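Long-range contacts in lysine-sensitive aspartokinase 3 (Escherichia coli, PDB 2J0W), which catalyses the ATP-dependent phosphorylation of L-aspartate to 4-phospho-L-aspartate, which opens lysine biosynthesis, and is shut down allosterically by lysine: residues 336-340 against 350-354; 309-315 against 378-384; 385-391 against 427-433; 194-198 against 356-360. All blocks are in the same frame, centred on the assembly; numbering follows the deposited sequence.

Contact 1: 336-340 against 350-354; sequences NISVD and ALTLD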
loop_
_atom_site.group_PDB
_atom_site.type_symbol
_atom_site.label_atom_id
_atom_site.label_comp_id
_atom_site.label_asym_id
_atom_site.label_seq_id
_atom_site.Cartn_x
_atom_site.Cartn_y
_atom_site.Cartn_z
ATOM N N ASN A 336 11.394 -0.896 14.826
ATOM C CA ASN A 336 10.168 -0.182 15.158
ATOM C C ASN A 336 9.976 1.156 14.445
ATOM O O ASN A 336 9.915 2.233 15.056
ATOM C CB ASN A 336 10.012 -0.033 16.670
ATOM C CG ASN A 336 9.056 -1.068 17.246
ATOM O OD1 ASN A 336 8.795 -1.097 18.448
ATOM N ND2 ASN A 336 8.526 -1.924 16.377
ATOM N N ILE A 337 9.884 1.030 13.121
ATOM C CA ILE A 337 9.655 2.119 12.187
ATOM C C ILE A 337 8.184 2.004 11.792
ATOM O O ILE A 337 7.798 1.056 11.117
ATOM C CB ILE A 337 10.508 1.930 10.933
ATOM C CG1 ILE A 337 11.979 2.093 11.298
ATOM C CG2 ILE A 337 10.083 2.903 9.850
ATOM C CD1 ILE A 337 12.915 1.928 10.127
ATOM N N SER A 338 7.361 2.948 12.225
ATOM C CA SER A 338 5.944 2.908 11.909
ATOM C C SER A 338 5.644 3.743 10.663
ATOM O O SER A 338 6.143 4.863 10.522
ATOM C CB SER A 338 5.143 3.425 13.108
ATOM O OG SER A 338 3.741 3.374 12.880
ATOM N N VAL A 339 4.831 3.186 9.764
ATOM C CA VAL A 339 4.444 3.852 8.515
ATOM C C VAL A 339 2.929 4.000 8.418
ATOM O O VAL A 339 2.190 3.012 8.517
ATOM C CB VAL A 339 4.922 3.053 7.286
ATOM C CG1 VAL A 339 4.492 3.756 6.006
ATOM C CG2 VAL A 339 6.427 2.899 7.335
ATOM N N ASP A 340 2.475 5.236 8.219
ATOM C CA ASP A 340 1.052 5.536 8.095
ATOM C C ASP A 340 0.579 5.273 6.673
ATOM O O ASP A 340 -0.576 4.919 6.457
ATOM C CB ASP A 340 0.758 7.017 8.385
ATOM C CG ASP A 340 1.225 7.472 9.753
ATOM O OD1 ASP A 340 0.814 6.879 10.774
ATOM O OD2 ASP A 340 1.994 8.453 9.801
ATOM N N ALA A 350 6.431 1.108 -1.852
ATOM C CA ALA A 350 6.826 2.489 -1.545
ATOM C C ALA A 350 6.316 2.911 -0.179
ATOM O O ALA A 350 5.105 2.999 0.054
ATOM C CB ALA A 350 6.308 3.453 -2.625
ATOM N N LEU A 351 7.259 3.181 0.718
ATOM C CA LEU A 351 6.944 3.577 2.085
ATOM C C LEU A 351 7.001 5.095 2.310
ATOM O O LEU A 351 7.986 5.744 1.945
ATOM C CB LEU A 351 7.916 2.869 3.031
ATOM C CG LEU A 351 7.877 1.340 3.004
ATOM C CD1 LEU A 351 9.125 0.786 3.646
ATOM C CD2 LEU A 351 6.646 0.850 3.736
ATOM N N THR A 352 5.943 5.645 2.912
ATOM C CA THR A 352 5.852 7.082 3.198
ATOM C C THR A 352 6.285 7.355 4.634
ATOM O O THR A 352 5.536 7.093 5.571
ATOM C CB THR A 352 4.402 7.609 3.013
ATOM O OG1 THR A 352 3.989 7.440 1.650
ATOM C CG2 THR A 352 4.327 9.083 3.372
ATOM N N LEU A 353 7.487 7.899 4.808
ATOM C CA LEU A 353 8.013 8.158 6.149
ATOM C C LEU A 353 7.969 9.589 6.678
ATOM O O LEU A 353 8.538 10.517 6.093
ATOM C CB LEU A 353 9.445 7.637 6.246
ATOM C CG LEU A 353 9.578 6.140 5.961
ATOM C CD1 LEU A 353 10.992 5.662 6.306
ATOM C CD2 LEU A 353 8.532 5.387 6.780
ATOM N N ASP A 354 7.305 9.741 7.818
ATOM C CA ASP A 354 7.150 11.031 8.480
ATOM C C ASP A 354 8.338 11.307 9.401
ATOM O O ASP A 354 9.053 10.385 9.793
ATOM C CB ASP A 354 5.841 11.028 9.280
ATOM C CG ASP A 354 5.597 12.326 10.009
ATOM O OD1 ASP A 354 5.960 13.398 9.464
ATOM O OD2 ASP A 354 5.026 12.277 11.123
#
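The allosteric lysine site of the ACT domain, shared between the two partners of the dimer, includes Val339, whose two methyls divide their work over Leu351, Thr352 and Leu353. Segment 336-340 is the irregular lead-in to the hairpin of strands 341-345 and 348-353, and Ser338, Val339 and Asp340 all belong to the inhibitor-binding set. Val339 turns CG1 opposite the backbone N (chi1 179°), which lays that methyl against the peptide of Thr352, 3.5 Å from Thr352 O. The other branch, CG2, serves the leucines: it packs tightly on Leu353, with CD2 at 3.3 Å, and reaches CD2 of Leu351, whose side chain runs about perpendicular to it. Leu353 CD2 is shared, since Ile337 CG2 also touches it, at 4.2 Å. With only an alanine at position Val339, the methyls lost would probably leave a gap beside Leu353 CD2 and this part of the inhibitor-binding loop less firmly seated on the hairpin. No hydrogen bond joins the two segments, so apolar packing carries the contact. The polar ends look elsewhere: Ser338 OG makes a weak hydrogen bond to Ser321 of the second subunit, and Asp354 OD1 accepts one from Gln308. Asp340 OD2 lies 5.1 Å from Asp354 OD2, a proximity of like charges probably eased by the salt bridge from Asp340 OD2 to Arg305 NH1.

Contact 2: 309-315 against 378-384; sequences TLLTLHS and CRVEVEE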
loop_
_atom_site.group_PDB
_atom_site.type_symbol
_atom_site.label_atom_id
_atom_site.label_comp_id
_atom_site.label_asym_id
_atom_site.label_seq_id
_atom_site.Cartn_x
_atom_site.Cartn_y
_atom_site.Cartn_z
ATOM N N THR A 309 9.615 11.391 3.810
ATOM C CA THR A 309 10.639 10.645 3.103
ATOM C C THR A 309 9.959 9.460 2.412
ATOM O O THR A 309 9.149 8.769 3.032
ATOM C CB THR A 309 11.701 10.121 4.089
ATOM O OG1 THR A 309 12.204 11.212 4.873
ATOM C CG2 THR A 309 12.845 9.461 3.334
ATOM N N LEU A 310 10.254 9.242 1.129
ATOM C CA LEU A 310 9.660 8.111 0.409
ATOM C C LEU A 310 10.677 6.985 0.247
ATOM O O LEU A 310 11.591 7.068 -0.577
ATOM C CB LEU A 310 9.140 8.513 -0.982
ATOM C CG LEU A 310 8.492 7.325 -1.725
ATOM C CD1 LEU A 310 7.165 6.962 -1.061
ATOM C CD2 LEU A 310 8.275 7.663 -3.198
ATOM N N LEU A 311 10.505 5.938 1.047
ATOM C CA LEU A 311 11.385 4.779 1.022
ATOM C C LEU A 311 10.780 3.682 0.158
ATOM O O LEU A 311 9.959 2.892 0.633
ATOM C CB LEU A 311 11.578 4.258 2.436
ATOM C CG LEU A 311 12.523 3.074 2.558
ATOM C CD1 LEU A 311 13.928 3.475 2.117
ATOM C CD2 LEU A 311 12.515 2.607 3.996
ATOM N N THR A 312 11.184 3.644 -1.108
ATOM C CA THR A 312 10.688 2.658 -2.069
ATOM C C THR A 312 11.546 1.385 -2.060
ATOM O O THR A 312 12.767 1.439 -2.215
ATOM C CB THR A 312 10.679 3.255 -3.496
ATOM O OG1 THR A 312 9.818 4.399 -3.533
ATOM C CG2 THR A 312 10.194 2.232 -4.500
ATOM N N LEU A 313 10.902 0.238 -1.870
ATOM C CA LEU A 313 11.624 -1.027 -1.851
ATOM C C LEU A 313 11.269 -1.968 -2.994
ATOM O O LEU A 313 10.118 -2.371 -3.170
ATOM C CB LEU A 313 11.403 -1.747 -0.526
ATOM C CG LEU A 313 12.047 -1.073 0.681
ATOM C CD1 LEU A 313 11.829 -1.924 1.928
ATOM C CD2 LEU A 313 13.536 -0.880 0.406
ATOM N N HIS A 314 12.284 -2.295 -3.778
ATOM C CA HIS A 314 12.144 -3.213 -4.897
ATOM C C HIS A 314 12.890 -4.449 -4.401
ATOM O O HIS A 314 13.760 -4.328 -3.543
ATOM C CB HIS A 314 12.814 -2.616 -6.130
ATOM C CG HIS A 314 12.231 -1.303 -6.554
ATOM N ND1 HIS A 314 11.030 -1.203 -7.219
ATOM C CD2 HIS A 314 12.682 -0.037 -6.395
ATOM C CE1 HIS A 314 10.764 0.072 -7.454
ATOM N NE2 HIS A 314 11.750 0.798 -6.963
ATOM N N SER A 315 12.569 -5.627 -4.914
ATOM C CA SER A 315 13.237 -6.824 -4.422
ATOM C C SER A 315 14.433 -7.291 -5.233
ATOM O O SER A 315 14.443 -7.195 -6.462
ATOM C CB SER A 315 12.248 -7.979 -4.325
ATOM O OG SER A 315 11.779 -8.339 -5.599
ATOM N N CYS A 378 16.671 -6.619 -0.448
ATOM C CA CYS A 378 15.904 -5.970 -1.504
ATOM C C CYS A 378 16.465 -4.588 -1.779
ATOM O O CYS A 378 16.725 -3.836 -0.852
ATOM C CB CYS A 378 14.445 -5.836 -1.074
ATOM S SG CYS A 378 14.200 -4.949 0.494
ATOM N N ARG A 379 16.657 -4.260 -3.051
ATOM C CA ARG A 379 17.172 -2.956 -3.425
ATOM C C ARG A 379 16.348 -1.848 -2.753
ATOM O O ARG A 379 15.116 -1.930 -2.683
ATOM C CB ARG A 379 17.100 -2.786 -4.936
ATOM C CG ARG A 379 16.762 -1.373 -5.330
ATOM C CD ARG A 379 16.138 -1.335 -6.677
ATOM N NE ARG A 379 17.124 -1.054 -7.704
ATOM C CZ ARG A 379 16.852 -1.059 -9.001
ATOM N NH1 ARG A 379 15.621 -1.337 -9.414
ATOM N NH2 ARG A 379 17.805 -0.774 -9.878
ATOM N N VAL A 380 17.036 -0.807 -2.280
ATOM C CA VAL A 380 16.389 0.322 -1.607
ATOM C C VAL A 380 16.448 1.627 -2.393
ATOM O O VAL A 380 17.257 1.790 -3.306
ATOM C CB VAL A 380 17.025 0.598 -0.231
ATOM C CG1 VAL A 380 16.816 -0.593 0.692
ATOM C CG2 VAL A 380 18.506 0.894 -0.403
ATOM N N GLU A 381 15.573 2.550 -2.014
ATOM C CA GLU A 381 15.493 3.868 -2.630
ATOM C C GLU A 381 15.004 4.851 -1.580
ATOM O O GLU A 381 14.165 4.500 -0.742
ATOM C CB GLU A 381 14.514 3.874 -3.798
ATOM C CG GLU A 381 15.061 3.328 -5.087
ATOM C CD GLU A 381 14.150 3.638 -6.258
ATOM O OE1 GLU A 381 13.976 4.837 -6.570
ATOM O OE2 GLU A 381 13.603 2.689 -6.862
ATOM N N VAL A 382 15.534 6.072 -1.616
ATOM C CA VAL A 382 15.129 7.099 -0.660
ATOM C C VAL A 382 15.039 8.485 -1.288
ATOM O O VAL A 382 16.031 9.024 -1.777
ATOM C CB VAL A 382 16.100 7.194 0.540
ATOM C CG1 VAL A 382 15.589 8.233 1.534
ATOM C CG2 VAL A 382 16.241 5.838 1.212
ATOM N N GLU A 383 13.837 9.051 -1.265
ATOM C CA GLU A 383 13.597 10.381 -1.805
ATOM C C GLU A 383 13.189 11.298 -0.649
ATOM O O GLU A 383 12.330 10.939 0.157
ATOM C CB GLU A 383 12.494 10.322 -2.860
ATOM C CG GLU A 383 12.747 9.283 -3.934
ATOM C CD GLU A 383 11.939 9.530 -5.194
ATOM O OE1 GLU A 383 12.017 8.691 -6.119
ATOM O OE2 GLU A 383 11.235 10.565 -5.267
ATOM N N GLU A 384 13.809 12.474 -0.565
ATOM C CA GLU A 384 13.506 13.412 0.513
ATOM C C GLU A 384 12.904 14.726 0.033
ATOM O O GLU A 384 12.722 14.941 -1.167
ATOM C CB GLU A 384 14.767 13.713 1.320
ATOM C CG GLU A 384 15.413 12.494 1.947
ATOM C CD GLU A 384 16.672 12.841 2.716
ATOM O OE1 GLU A 384 17.572 13.471 2.116
ATOM O OE2 GLU A 384 16.760 12.484 3.912
#
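His314 and Glu381 both carry CG anti to their own carbonyl carbon (chi1 -60° and -81°), and the glutamate chain then extends until its carboxylate meets the edge of the imidazole. OE2 of Glu381 sits near the ring plane, 2.6 Å from His314 NE2, with the planes of ring and carboxylate 23° apart; the hydrogen bond is nevertheless bent and weak. Arg379 reaches the same histidine through its aliphatic stem, CD lying 3.6 Å from His314 CB. These groups end an antiparallel pairing of strands 309-313 and 380-384, the first and last strands of a ferredoxin-like βαββαβ ACT unit, with strand 348-353 on the far edge of 309-313. Leu310 and Glu383 form a hydrogen-bonded pair, Leu310 N to Glu383 O at 2.9 Å, and His314 N donates to Arg379 O. On the face carrying Leu311, Leu313, Val380 and Val382, Leu313 CD2 and Val380 CG1 lie side by side at 3.3 Å, under helices 321-328 and 368-377. Leu311 CD1 presses on Val382 CG2 at 3.4 Å, and Val382 CG1 turns to Thr309 CG2. On the other face, Glu383 sends its carboxylate into a salt bridge with Arg416.

Contact 3: 385-391 against 427-433; sequences GLALVAL and LCFLVPG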
loop_
_atom_site.group_PDB
_atom_site.type_symbol
_atom_site.label_atom_id
_atom_site.label_comp_id
_atom_site.label_asym_id
_atom_site.label_seq_id
_atom_site.Cartn_x
_atom_site.Cartn_y
_atom_site.Cartn_z
ATOM N N GLY A 385 12.596 15.604 0.984
ATOM C CA GLY A 385 12.034 16.895 0.636
ATOM C C GLY A 385 10.698 16.754 -0.054
ATOM O O GLY A 385 10.374 17.505 -0.971
ATOM N N LEU A 386 9.921 15.776 0.395
ATOM C CA LEU A 386 8.600 15.516 -0.153
ATOM C C LEU A 386 7.590 15.869 0.935
ATOM O O LEU A 386 7.876 15.712 2.122
ATOM C CB LEU A 386 8.476 14.038 -0.532
ATOM C CG LEU A 386 9.210 13.544 -1.780
ATOM C CD1 LEU A 386 9.306 12.026 -1.773
ATOM C CD2 LEU A 386 8.475 14.026 -3.027
ATOM N N ALA A 387 6.415 16.345 0.528
ATOM C CA ALA A 387 5.363 16.733 1.465
ATOM C C ALA A 387 4.058 15.969 1.224
ATOM O O ALA A 387 3.625 15.801 0.080
ATOM C CB ALA A 387 5.119 18.235 1.358
ATOM N N LEU A 388 3.430 15.507 2.302
ATOM C CA LEU A 388 2.175 14.764 2.192
ATOM C C LEU A 388 0.958 15.674 2.267
ATOM O O LEU A 388 0.891 16.563 3.119
ATOM C CB LEU A 388 2.043 13.731 3.313
ATOM C CG LEU A 388 0.666 13.045 3.352
ATOM C CD1 LEU A 388 0.631 11.959 2.308
ATOM C CD2 LEU A 388 0.390 12.445 4.711
ATOM N N VAL A 389 -0.004 15.445 1.376
ATOM C CA VAL A 389 -1.244 16.211 1.380
ATOM C C VAL A 389 -2.396 15.225 1.588
ATOM O O VAL A 389 -2.543 14.250 0.850
ATOM C CB VAL A 389 -1.458 17.003 0.061
ATOM C CG1 VAL A 389 -2.848 17.626 0.049
ATOM C CG2 VAL A 389 -0.427 18.110 -0.050
ATOM N N ALA A 390 -3.205 15.484 2.605
ATOM C CA ALA A 390 -4.321 14.615 2.926
ATOM C C ALA A 390 -5.668 15.319 2.864
ATOM O O ALA A 390 -5.788 16.468 3.271
ATOM C CB ALA A 390 -4.121 14.045 4.310
ATOM N N LEU A 391 -6.681 14.630 2.352
ATOM C CA LEU A 391 -8.031 15.178 2.302
ATOM C C LEU A 391 -8.871 14.355 3.249
ATOM O O LEU A 391 -8.995 13.144 3.091
ATOM C CB LEU A 391 -8.641 15.067 0.915
ATOM C CG LEU A 391 -10.165 15.267 0.964
ATOM C CD1 LEU A 391 -10.486 16.697 1.350
ATOM C CD2 LEU A 391 -10.780 14.938 -0.380
ATOM N N LEU A 427 -7.729 10.618 1.754
ATOM C CA LEU A 427 -7.054 10.380 0.492
ATOM C C LEU A 427 -5.781 11.213 0.555
ATOM O O LEU A 427 -5.842 12.445 0.560
ATOM C CB LEU A 427 -7.913 10.848 -0.677
ATOM C CG LEU A 427 -7.322 10.567 -2.061
ATOM C CD1 LEU A 427 -8.445 10.560 -3.073
ATOM C CD2 LEU A 427 -6.255 11.597 -2.430
ATOM N N CYS A 428 -4.627 10.559 0.603
ATOM C CA CYS A 428 -3.379 11.305 0.685
ATOM C C CYS A 428 -2.515 11.150 -0.540
ATOM O O CYS A 428 -2.717 10.258 -1.357
ATOM C CB CYS A 428 -2.572 10.852 1.893
ATOM S SG CYS A 428 -3.581 10.589 3.334
ATOM N N PHE A 429 -1.537 12.033 -0.651
ATOM C CA PHE A 429 -0.603 11.969 -1.747
ATOM C C PHE A 429 0.596 12.873 -1.502
ATOM O O PHE A 429 0.531 13.811 -0.710
ATOM C CB PHE A 429 -1.301 12.304 -3.062
ATOM C CG PHE A 429 -1.888 13.673 -3.115
ATOM C CD1 PHE A 429 -1.183 14.724 -3.693
ATOM C CD2 PHE A 429 -3.167 13.908 -2.634
ATOM C CE1 PHE A 429 -1.752 15.999 -3.799
ATOM C CE2 PHE A 429 -3.747 15.177 -2.733
ATOM C CZ PHE A 429 -3.040 16.222 -3.317
ATOM N N LEU A 430 1.700 12.558 -2.163
ATOM C CA LEU A 430 2.916 13.330 -2.021
ATOM C C LEU A 430 3.095 14.273 -3.197
ATOM O O LEU A 430 2.524 14.068 -4.271
ATOM C CB LEU A 430 4.138 12.397 -1.919
ATOM C CG LEU A 430 4.151 11.379 -0.765
ATOM C CD1 LEU A 430 5.508 10.673 -0.714
ATOM C CD2 LEU A 430 3.874 12.081 0.566
ATOM N N VAL A 431 3.882 15.319 -2.968
ATOM C CA VAL A 431 4.218 16.320 -3.979
ATOM C C VAL A 431 5.536 16.933 -3.517
ATOM O O VAL A 431 5.805 17.000 -2.319
ATOM C CB VAL A 431 3.147 17.440 -4.089
ATOM C CG1 VAL A 431 1.790 16.837 -4.405
ATOM C CG2 VAL A 431 3.077 18.241 -2.803
ATOM N N PRO A 432 6.387 17.364 -4.454
ATOM C CA PRO A 432 7.651 17.955 -4.014
ATOM C C PRO A 432 7.427 19.098 -3.020
ATOM O O PRO A 432 6.528 19.920 -3.197
ATOM C CB PRO A 432 8.294 18.409 -5.326
ATOM C CG PRO A 432 7.110 18.643 -6.224
ATOM C CD PRO A 432 6.233 17.465 -5.911
ATOM N N GLY A 433 8.246 19.125 -1.971
ATOM C CA GLY A 433 8.145 20.143 -0.939
ATOM C C GLY A 433 7.808 21.567 -1.363
ATOM O O GLY A 433 6.824 22.133 -0.890
#
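Val389 lies over one face of the Phe429 ring, its CB 4.0 Å from the ring centroid in a CH-pi contact and offset toward the rim, where CG1 meets CZ at 3.7 Å. The two belong to the second ACT unit, in which strands 386-391 and 427-432 run antiparallel at 154° as neighbours in the sheet. Phe429 places CG between its backbone N and carbonyl carbon (chi1 61°), a setting in which the ring lies alongside Val389, both side chains pointing the same way. Val406 of helix 402-407 and Leu443 of helix 436-448 also touch this ring, as does the loop residue Leu410, which places it in the layer between sheet and helices. An alanine here is likely to leave a gap between Val389 and the helix residues Val406 and Leu443, with the valine's CB deprived of the ring that lies against it. Beneath the pair the backbones are closely bonded, Val389 N giving a short, straight bond of 2.7 Å to Phe429 O. On the opposite face of the sheet Leu388 CD1 fits between Cys428 CB, at 3.4 Å, and Leu430 CD2, while Ala390 CB meets the sulfur of Cys428; Phe254 touches Leu388, Ala390 and Cys428. Further along, Leu386 and Leu430 meet through their CD1 methyls. At the end of the ladder Gly433 N donates to Gly385 O at 2.9 Å, tilted 25° from the carbonyl plane.

Contact 4: 194-198 against 356-360; sequences TTLGR and TGSTS. With ASP (aspartic acid), chain B.
Arg198, its stem resting on Ser358 and Thr359, turns one edge of its guanidinium to the alpha-carboxylate of the bound aspartate. NE gives OXT a straight bond of 2.8 Å (166°), and NH2 adds a longer one to OXT and a weak one to O. Thr45, Glu119, Gly199 and Ser201 also hold the substrate. CG lies 3.7 Å from Ser358 O and CD 3.9 Å from Thr359 CA; bends at chi2 (-47°) and chi3 (-60°) then bring NE round to the substrate carboxylate, and beyond it NH2 is also bonded to Asn46 OD1. In the next shell Arg198 N makes a weak bond of 3.2 Å to Gly357 O, beside which Gly197 passes too closely to leave comfortable room for a CB. OG1 of Thr195 and OG1 of Thr359 lie 2.7 Å apart. Asp112 OD1 is bonded to the first and Gly153 O to the second. Two successive ST turns, Ser358 N to Thr356 OG1 and Ser360 N to Ser358 OG, shape the partner loop. That loop, leading from strand 348-353 to helix 368-377, thus reaches from the regulatory part into the kinase domain, between the end of strand 193-195 and helix 108-131, whose Thr111 and Asp112 touch Thr359.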
loop_
_atom_site.group_PDB
_atom_site.type_symbol
_atom_site.label_atom_id
_atom_site.label_comp_id
_atom_site.label_asym_id
_atom_site.label_seq_id
_atom_site.Cartn_x
_atom_site.Cartn_y
_atom_site.Cartn_z
ATOM N N THR A 194 11.491 11.628 31.182
ATOM C CA THR A 194 11.204 11.399 29.765
ATOM C C THR A 194 10.274 12.480 29.252
ATOM O O THR A 194 9.702 13.238 30.037
ATOM C CB THR A 194 10.481 10.073 29.559
ATOM O OG1 THR A 194 9.283 10.073 30.353
ATOM C CG2 THR A 194 11.382 8.900 29.960
ATOM N N THR A 195 10.126 12.558 27.935
ATOM C CA THR A 195 9.196 13.514 27.333
ATOM C C THR A 195 8.382 12.714 26.321
ATOM O O THR A 195 8.859 11.689 25.826
ATOM C CB THR A 195 9.914 14.663 26.615
ATOM O OG1 THR A 195 10.705 14.152 25.526
ATOM C CG2 THR A 195 10.795 15.405 27.591
ATOM N N LEU A 196 7.165 13.159 26.022
ATOM C CA LEU A 196 6.292 12.442 25.085
ATOM C C LEU A 196 6.503 12.819 23.613
ATOM O O LEU A 196 5.873 12.241 22.729
ATOM C CB LEU A 196 4.829 12.682 25.463
ATOM C CG LEU A 196 4.527 12.371 26.933
ATOM C CD1 LEU A 196 3.297 13.144 27.395
ATOM C CD2 LEU A 196 4.350 10.857 27.120
ATOM N N GLY A 197 7.393 13.771 23.343
ATOM C CA GLY A 197 7.612 14.172 21.963
ATOM C C GLY A 197 6.987 15.537 21.735
ATOM O O GLY A 197 6.004 15.880 22.400
ATOM N N ARG A 198 7.549 16.316 20.808
ATOM C CA ARG A 198 7.048 17.658 20.532
ATOM C C ARG A 198 5.519 17.715 20.496
ATOM O O ARG A 198 4.872 16.813 19.957
ATOM C CB ARG A 198 7.605 18.166 19.202
ATOM C CG ARG A 198 9.128 18.184 19.120
ATOM C CD ARG A 198 9.764 18.807 20.361
ATOM N NE ARG A 198 9.358 20.195 20.576
ATOM C CZ ARG A 198 10.055 21.259 20.181
ATOM N NH1 ARG A 198 11.209 21.101 19.543
ATOM N NH2 ARG A 198 9.595 22.486 20.427
ATOM N N THR A 356 10.361 12.150 12.825
ATOM C CA THR A 356 10.201 11.528 14.132
ATOM C C THR A 356 9.234 12.211 15.096
ATOM O O THR A 356 8.463 11.540 15.796
ATOM C CB THR A 356 11.571 11.419 14.829
ATOM O OG1 THR A 356 12.087 12.740 15.069
ATOM C CG2 THR A 356 12.551 10.650 13.941
ATOM N N GLY A 357 9.267 13.540 15.135
ATOM C CA GLY A 357 8.428 14.238 16.087
ATOM C C GLY A 357 9.060 14.060 17.468
ATOM O O GLY A 357 8.466 14.376 18.499
ATOM N N SER A 358 10.284 13.540 17.487
ATOM C CA SER A 358 10.981 13.326 18.739
ATOM C C SER A 358 11.497 14.644 19.304
ATOM O O SER A 358 11.742 15.597 18.568
ATOM C CB SER A 358 12.154 12.378 18.557
ATOM O OG SER A 358 12.908 12.337 19.754
ATOM N N THR A 359 11.649 14.687 20.622
ATOM C CA THR A 359 12.130 15.870 21.316
ATOM C C THR A 359 13.588 16.137 20.939
ATOM O O THR A 359 14.048 17.277 20.952
ATOM C CB THR A 359 12.018 15.671 22.832
ATOM O OG1 THR A 359 10.646 15.457 23.169
ATOM C CG2 THR A 359 12.544 16.886 23.575
ATOM N N SER A 360 14.322 15.085 20.604
ATOM C CA SER A 360 15.719 15.254 20.231
ATOM C C SER A 360 15.873 15.338 18.710
ATOM O O SER A 360 15.444 14.450 17.972
ATOM C CB SER A 360 16.558 14.100 20.791
ATOM O OG SER A 360 17.928 14.450 20.812
HETATM N N ASP B . 6.761 22.117 25.368
HETATM C CA ASP B . 6.805 21.071 24.349
HETATM C C ASP B . 7.158 21.765 23.016
HETATM O O ASP B . 7.505 22.972 23.049
HETATM C CB ASP B . 5.441 20.315 24.317
HETATM C CG ASP B . 4.209 21.107 23.825
HETATM O OD1 ASP B . 4.372 22.315 23.466
HETATM O OD2 ASP B . 3.065 20.525 23.795
HETATM O OXT ASP B . 7.047 21.096 21.932
#

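From the N terminus, 194-198 in the kinase domain opens contact 4, and 309-315 then opens contact 2. Contact 1 is the first to close, at 350-354, a short loop that lies within both of the larger ones. Contact 4 closes next, at 356-360, before contact 2 closes at 378-384, so these two cross along the chain; contact 4 ties the kinase domain to the regulatory part, and contact 2 stays within the latter. Contact 3 follows in series, its first strand coming directly after contact 2. Strand 299-313 unites the regulatory contacts, pairing with 348-353, 380-384 and 386-393: Leu353 N probably hydrogen-bonds to Thr309 O, and Leu310 packs on Leu386. Contacts 3 and 4 remain about 12 Å apart at their nearest atoms.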